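Local coordinates for protein farnesyltransferase, putative (Trypanosoma cruzi, PDB 3WCA) that probably catalyses the magnesium-dependent, NAD(P)H-linked condensation of two farnesyl diphosphate molecules to squalene, the first committed step toward lanosterol, at residues M196-F199 and L200-N204; C161-V164 and A165-G169; M288-L291 and S292-N296. The protein carries 1 engineered substitution. All coordinates share one frame; numbering follows the deposited sequence.

Contact 1. Residues M196-F199 and L200-N204; sequences MGLF and LQKTN. With FPS (S-[(2E,6E)-3,7,11-trimethyldodeca-2,6,10-trienyl] trihydrogen thiodiphosphate), chain E.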
# COMPACT_ATOMS: atom_id res chain seq x y z
N MET A 196 -0.94 2.43 -8.80
CA MET A 196 -0.09 1.37 -8.24
C MET A 196 -0.22 1.35 -6.72
O MET A 196 -0.40 0.29 -6.13
CB MET A 196 1.38 1.61 -8.64
CG MET A 196 1.70 1.31 -10.12
SD MET A 196 2.15 -0.44 -10.41
CE MET A 196 3.69 -0.50 -9.45
N GLY A 197 -0.15 2.53 -6.10
CA GLY A 197 -0.29 2.59 -4.66
C GLY A 197 -1.68 2.20 -4.19
O GLY A 197 -1.83 1.50 -3.18
N LEU A 198 -2.71 2.62 -4.93
CA LEU A 198 -4.07 2.30 -4.54
C LEU A 198 -4.38 0.83 -4.62
O LEU A 198 -5.08 0.30 -3.76
CB LEU A 198 -5.08 3.09 -5.38
CG LEU A 198 -5.60 4.37 -4.70
CD1 LEU A 198 -4.44 5.27 -4.38
CD2 LEU A 198 -6.61 5.08 -5.60
N PHE A 199 -3.87 0.15 -5.64
CA PHE A 199 -4.13 -1.28 -5.77
C PHE A 199 -3.60 -2.02 -4.56
O PHE A 199 -4.27 -2.92 -4.04
CB PHE A 199 -3.49 -1.86 -7.03
CG PHE A 199 -3.89 -3.30 -7.30
CD1 PHE A 199 -5.23 -3.64 -7.45
CD2 PHE A 199 -2.93 -4.30 -7.38
CE1 PHE A 199 -5.62 -4.96 -7.69
CE2 PHE A 199 -3.30 -5.63 -7.61
CZ PHE A 199 -4.63 -5.97 -7.77
N LEU A 200 -2.41 -1.65 -4.09
CA LEU A 200 -1.84 -2.32 -2.93
C LEU A 200 -2.60 -1.98 -1.66
O LEU A 200 -2.96 -2.88 -0.89
CB LEU A 200 -0.36 -1.92 -2.73
CG LEU A 200 0.67 -2.18 -3.84
CD1 LEU A 200 2.09 -1.96 -3.26
CD2 LEU A 200 0.54 -3.61 -4.36
N GLN A 201 -2.86 -0.70 -1.44
CA GLN A 201 -3.54 -0.29 -0.23
C GLN A 201 -4.93 -0.89 -0.15
O GLN A 201 -5.32 -1.41 0.88
CB GLN A 201 -3.61 1.25 -0.15
CG GLN A 201 -4.13 1.80 1.19
CD GLN A 201 -3.26 1.39 2.39
OE1 GLN A 201 -2.04 1.45 2.33
NE2 GLN A 201 -3.90 0.98 3.48
N LYS A 202 -5.67 -0.86 -1.25
CA LYS A 202 -7.03 -1.39 -1.25
C LYS A 202 -7.08 -2.90 -1.01
O LYS A 202 -7.96 -3.38 -0.30
CB LYS A 202 -7.74 -1.02 -2.55
CG LYS A 202 -8.06 0.48 -2.65
CD LYS A 202 -9.01 0.78 -3.80
CE LYS A 202 -9.30 2.28 -3.91
NZ LYS A 202 -10.22 2.60 -5.04
N THR A 203 -6.15 -3.65 -1.60
CA THR A 203 -6.15 -5.09 -1.39
C THR A 203 -5.89 -5.37 0.08
O THR A 203 -6.48 -6.27 0.66
CB THR A 203 -5.09 -5.79 -2.27
OG1 THR A 203 -5.37 -5.50 -3.65
CG2 THR A 203 -5.15 -7.30 -2.08
N ASN A 204 -5.03 -4.57 0.71
CA ASN A 204 -4.77 -4.81 2.12
C ASN A 204 -5.98 -4.42 2.95
O ASN A 204 -6.35 -5.13 3.87
CB ASN A 204 -3.53 -4.04 2.60
CG ASN A 204 -2.24 -4.60 2.00
OD1 ASN A 204 -2.20 -5.71 1.49
ND2 ASN A 204 -1.17 -3.81 2.09
C1 FPS E . 1.62 -1.33 4.27
S1 FPS E . 3.25 -1.54 5.14
C2 FPS E . 1.75 -0.27 3.14
C3 FPS E . 1.16 -0.22 1.88
C4 FPS E . 0.21 -1.26 1.33
C5 FPS E . 1.53 0.95 1.00
C6 FPS E . 2.94 0.95 0.34
C7 FPS E . 2.77 1.48 -1.07
C8 FPS E . 3.63 1.35 -2.09
C10 FPS E . 3.20 2.01 -3.42
C9 FPS E . 4.97 0.60 -2.00
C11 FPS E . 3.77 1.29 -4.62
C12 FPS E . 3.75 2.22 -5.80
C13 FPS E . 4.65 2.24 -6.81
C14 FPS E . 5.85 1.29 -6.89
C15 FPS E . 4.45 3.26 -7.92
PA FPS E . 4.20 -3.25 4.46
O1A FPS E . 4.29 -3.23 2.91
O2A FPS E . 5.59 -3.25 5.05
O3A FPS E . 3.64 -4.69 5.10
PB FPS E . 2.13 -5.42 5.29
O1B FPS E . 2.17 -6.92 4.88
O2B FPS E . 1.74 -5.38 6.81
O3B FPS E . 1.07 -4.73 4.33
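Phe199 O is gripped twice by one residue, Thr203, which brings both its backbone N and its hydroxyl to the same carbonyl. The hydroxyl bond is the shorter, Thr203 OG1 to Phe199 O measuring 2.8 Å, and the two donors approach from opposite faces of the carbonyl plane. Thr203 places OG1 beside its own backbone N (chi1 -59°), and this turns the hydroxyl back toward the preceding turn. The same OG1 sits over the centre of the Phe199 ring, 4.0 Å above its plane. One residue earlier, Leu198 O takes the Lys202 N-H at 2.8 Å, and CB and CG of Lys202 lie against that oxygen; the lysine chain then runs on extended to NZ, which is held by salt bridges to Asp158 and Asp256 and a hydrogen bond to His260.

Another side of helix 191-207 belongs to the farnesyl thiodiphosphate. Met196 CB meets the terminal methyl C15 at 3.6 Å, while bends at its second and third torsions bring CE against C14. With no side chain there, Gly197 lets the isoprenoid come right to the backbone: its CA lies 3.7 Å from C10. Leu200 CD1 touches C8, and Gln201 OE1 reaches C3 at 3.6 Å. Asn204 ND2 lies 3.0 Å from the branch methyl C4 and 3.3 Å from O3B of the ligand. Met196, Gly197 and Leu200 thus give the hydrocarbon tail an apolar bed, while the two amides stand at the head end beside C3 and C4, Asn204 alone of these residues coming near a phosphate oxygen.

Contact 2. Residues C161-V164 and A165-G169; sequences CHYV and AGLVG. With FPS (S-[(2E,6E)-3,7,11-trimethyldodeca-2,6,10-trienyl] trihydrogen thiodiphosphate), chain E.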
# COMPACT_ATOMS: atom_id res chain seq x y z
N CYS A 161 -6.55 6.79 0.31
CA CYS A 161 -5.59 5.83 -0.22
C CYS A 161 -4.46 6.59 -0.89
O CYS A 161 -3.29 6.19 -0.82
CB CYS A 161 -6.25 4.87 -1.23
SG CYS A 161 -7.30 3.61 -0.45
N HIS A 162 -4.81 7.70 -1.54
CA HIS A 162 -3.83 8.54 -2.21
C HIS A 162 -2.80 9.06 -1.20
O HIS A 162 -1.59 8.95 -1.43
CB HIS A 162 -4.52 9.73 -2.89
CG HIS A 162 -3.59 10.82 -3.31
ND1 HIS A 162 -2.70 10.68 -4.36
CD2 HIS A 162 -3.40 12.07 -2.82
CE1 HIS A 162 -2.01 11.80 -4.49
NE2 HIS A 162 -2.41 12.66 -3.57
N TYR A 163 -3.28 9.60 -0.09
CA TYR A 163 -2.41 10.15 0.94
C TYR A 163 -1.49 9.15 1.63
O TYR A 163 -0.36 9.49 1.98
CB TYR A 163 -3.22 10.85 2.04
CG TYR A 163 -3.93 12.15 1.65
CD1 TYR A 163 -3.23 13.20 1.06
CD2 TYR A 163 -5.29 12.32 1.92
CE1 TYR A 163 -3.87 14.41 0.74
CE2 TYR A 163 -5.94 13.52 1.60
CZ TYR A 163 -5.23 14.56 1.02
OH TYR A 163 -5.89 15.73 0.71
N VAL A 164 -1.96 7.92 1.84
CA VAL A 164 -1.12 6.98 2.56
C VAL A 164 -0.43 5.92 1.72
O VAL A 164 0.40 5.18 2.25
CB VAL A 164 -1.92 6.27 3.70
CG1 VAL A 164 -2.55 7.33 4.63
CG2 VAL A 164 -2.98 5.33 3.11
N ALA A 165 -0.75 5.86 0.43
CA ALA A 165 -0.17 4.87 -0.46
C ALA A 165 0.09 5.41 -1.87
O ALA A 165 1.15 5.17 -2.45
CB ALA A 165 -1.08 3.65 -0.54
N GLY A 166 -0.89 6.11 -2.42
CA GLY A 166 -0.72 6.67 -3.75
C GLY A 166 0.50 7.59 -3.82
O GLY A 166 1.20 7.63 -4.84
N LEU A 167 0.75 8.32 -2.74
CA LEU A 167 1.88 9.24 -2.69
C LEU A 167 3.21 8.48 -2.60
O LEU A 167 4.25 8.99 -3.03
CB LEU A 167 1.74 10.20 -1.51
CG LEU A 167 0.80 11.39 -1.72
CD1 LEU A 167 0.69 12.21 -0.46
CD2 LEU A 167 1.34 12.26 -2.86
N VAL A 168 3.18 7.29 -2.02
CA VAL A 168 4.40 6.49 -1.93
C VAL A 168 4.72 6.17 -3.38
O VAL A 168 5.87 6.19 -3.80
CB VAL A 168 4.16 5.17 -1.15
CG1 VAL A 168 5.45 4.37 -1.08
CG2 VAL A 168 3.64 5.48 0.25
N GLY A 169 3.67 5.93 -4.16
CA GLY A 169 3.84 5.64 -5.57
C GLY A 169 4.47 6.82 -6.29
O GLY A 169 5.33 6.65 -7.16
C1 FPS E . 1.62 -1.33 4.27
S1 FPS E . 3.25 -1.54 5.14
C2 FPS E . 1.75 -0.27 3.14
C3 FPS E . 1.16 -0.22 1.88
C4 FPS E . 0.21 -1.26 1.33
C5 FPS E . 1.53 0.95 1.00
C6 FPS E . 2.94 0.95 0.34
C7 FPS E . 2.77 1.48 -1.07
C8 FPS E . 3.63 1.35 -2.09
C10 FPS E . 3.20 2.01 -3.42
C9 FPS E . 4.97 0.60 -2.00
C11 FPS E . 3.77 1.29 -4.62
C12 FPS E . 3.75 2.22 -5.80
C13 FPS E . 4.65 2.24 -6.81
C14 FPS E . 5.85 1.29 -6.89
C15 FPS E . 4.45 3.26 -7.92
PA FPS E . 4.20 -3.25 4.46
O1A FPS E . 4.29 -3.23 2.91
O2A FPS E . 5.59 -3.25 5.05
O3A FPS E . 3.64 -4.69 5.10
PB FPS E . 2.13 -5.42 5.29
O1B FPS E . 2.17 -6.92 4.88
O2B FPS E . 1.74 -5.38 6.81
O3B FPS E . 1.07 -4.73 4.33
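Around residues 162-164 the helix widens into a pi-type turn: Cys161 O takes the N-H of Gly166 at 2.9 Å in a nearly straight bond (168°) and only a weak one from Ala165 N, and His162 O accepts a more bent bond from Leu167 N, also five residues on, at 2.8 Å. The wider turn brings the side chain of Leu167 against that of His162. With CG of the histidine anti to its backbone N (chi1 166°), the ring leans along the helix and Leu167 CG lies over one face, a CH-pi contact 4.1 Å from the ring centroid and offset toward the rim. The leucine's CD2 continues to CE1 and NE2, while its other branch, CD1, comes to the edge of the Tyr163 ring. Asn194 accepts a hydrogen bond at His162 ND1, which helps to fix the ring's rotation. At Gly166 a CB would point straight into the CA of His162, which lies only 3.9 Å from Gly166 CA.

Farther along, Val168 CG1 rests 3.7 Å from C8 of the farnesyl thiodiphosphate, and Gly169 CA approaches the terminal methyl C15 at 3.4 Å. In the all-helical fold, helix 154-179 runs between two neighbours: Cys161 and Ala165 pack on helix 191-207, whereas Tyr163, Leu167 and Val168 meet helix 126-147.

Contact 3. Residues M288-L291 and S292-N296; sequences MATL and SLVFN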
# COMPACT_ATOMS: atom_id res chain seq x y z
N MET A 288 -2.46 -9.02 -6.34
CA MET A 288 -3.43 -9.68 -7.20
C MET A 288 -3.68 -11.11 -6.72
O MET A 288 -4.80 -11.61 -6.85
CB MET A 288 -2.97 -9.67 -8.66
CG MET A 288 -4.00 -10.25 -9.63
SD MET A 288 -5.53 -9.26 -9.83
CE MET A 288 -4.92 -8.06 -10.90
N ALA A 289 -2.66 -11.77 -6.17
CA ALA A 289 -2.83 -13.13 -5.66
C ALA A 289 -3.74 -13.08 -4.43
O ALA A 289 -4.65 -13.90 -4.29
CB ALA A 289 -1.48 -13.77 -5.29
N THR A 290 -3.50 -12.12 -3.55
CA THR A 290 -4.32 -11.96 -2.36
C THR A 290 -5.77 -11.65 -2.78
O THR A 290 -6.72 -12.24 -2.27
CB THR A 290 -3.81 -10.82 -1.49
OG1 THR A 290 -2.50 -11.13 -1.02
CG2 THR A 290 -4.72 -10.60 -0.29
N LEU A 291 -5.91 -10.70 -3.70
CA LEU A 291 -7.21 -10.29 -4.19
C LEU A 291 -7.99 -11.46 -4.79
O LEU A 291 -9.21 -11.56 -4.60
CB LEU A 291 -7.05 -9.19 -5.24
CG LEU A 291 -8.36 -8.46 -5.57
CD1 LEU A 291 -8.76 -7.59 -4.35
CD2 LEU A 291 -8.19 -7.61 -6.83
N SER A 292 -7.31 -12.34 -5.51
CA SER A 292 -7.98 -13.50 -6.11
C SER A 292 -8.44 -14.46 -5.02
O SER A 292 -9.42 -15.17 -5.19
CB SER A 292 -7.05 -14.22 -7.08
OG SER A 292 -6.05 -14.94 -6.39
N LEU A 293 -7.73 -14.47 -3.90
CA LEU A 293 -8.05 -15.34 -2.78
C LEU A 293 -9.17 -14.79 -1.90
O LEU A 293 -9.99 -15.55 -1.39
CB LEU A 293 -6.82 -15.57 -1.92
CG LEU A 293 -6.10 -16.92 -2.05
CD1 LEU A 293 -5.66 -17.15 -3.48
CD2 LEU A 293 -4.91 -16.94 -1.11
N VAL A 294 -9.22 -13.47 -1.70
CA VAL A 294 -10.25 -12.91 -0.84
C VAL A 294 -11.58 -12.77 -1.55
O VAL A 294 -12.62 -12.70 -0.91
CB VAL A 294 -9.88 -11.51 -0.28
CG1 VAL A 294 -8.60 -11.59 0.52
CG2 VAL A 294 -9.79 -10.49 -1.40
N PHE A 295 -11.55 -12.71 -2.87
CA PHE A 295 -12.77 -12.55 -3.63
C PHE A 295 -13.78 -13.67 -3.37
O PHE A 295 -13.43 -14.84 -3.42
CB PHE A 295 -12.46 -12.50 -5.13
CG PHE A 295 -13.69 -12.40 -5.99
CD1 PHE A 295 -14.57 -11.32 -5.86
CD2 PHE A 295 -13.97 -13.38 -6.94
CE1 PHE A 295 -15.71 -11.23 -6.67
CE2 PHE A 295 -15.11 -13.30 -7.75
CZ PHE A 295 -15.98 -12.22 -7.61
N ASN A 296 -15.02 -13.30 -3.08
CA ASN A 296 -16.10 -14.25 -2.85
C ASN A 296 -15.72 -15.26 -1.78
O ASN A 296 -16.19 -16.39 -1.80
CB ASN A 296 -16.42 -14.97 -4.17
CG ASN A 296 -17.87 -15.45 -4.25
OD1 ASN A 296 -18.76 -14.86 -3.67
ND2 ASN A 296 -18.09 -16.52 -4.99
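Leu291 and Ser292, with Val294 a little behind them, carry this last turn of helix 274-294. Ser292 swings OG into the position between its backbone N and carbonyl carbon (chi1 73°), from which the hydroxyl reaches back to Ala289 O at 2.7 Å. Ala289 O also takes the Leu293 N-H at 3.2 Å, and the two donors arrive on the same face of its carbonyl plane. The buried serine hydroxyl is thus satisfied within its own helix, while Ser292 N bonds to Met288 O at 2.9 Å.

Leu291 holds CG anti to the backbone N (chi1 -166°), and from there its CD1 comes 4.3 Å from Val294 CG2. Val294 CG2 also lies 3.4 Å from Leu291 O. Val294's other methyl, CG1, meets Thr290 CG2 alongside Thr290 O, the oxygen that accepts the Val294 N-H at 2.8 Å. Thr290 OG1 is itself bonded to Met286 O, one turn earlier.

The turn forms the C-terminal end of the helix within the all-alpha isoprenoid synthase fold. Phe295, with psi 131°, is the first residue to leave helical geometry, yet its N still donates to Leu291 O at 3.1 Å, so the bonding outlasts the helical torsions by one residue. On the way out, the CB of Asn296 lies over one face of the Phe295 ring. Three helices pack on the turn: Leu291 and Val294 meet helix 191-207, Met288 and Phe295 helix 322-338, and Leu291 and Phe295 also helix 243-258, where Asn251 bonds to Asn296 OD1.

Contacts 1 and 2 line the same pocket from successive helices, their centres 9 Å apart: Ala165 CB of contact 2 lies 3.5 Å from Gln201 CB of contact 1, and both contacts touch the farnesyl thiodiphosphate. At the metal end, the side chain of Val164 is about 5 Å from the bound magnesium ion and that of Gln201 about 7 Å; Asp68, Glu71 and Asp72 form that magnesium site. Contact 3 stands behind contact 1, away from the pocket, where Phe199 CE1 meets Leu291 CD2 at 3.8 Å. Helix 191-207 lies between contacts 2 and 3, and the nearest atoms of those two are about 12 Å apart.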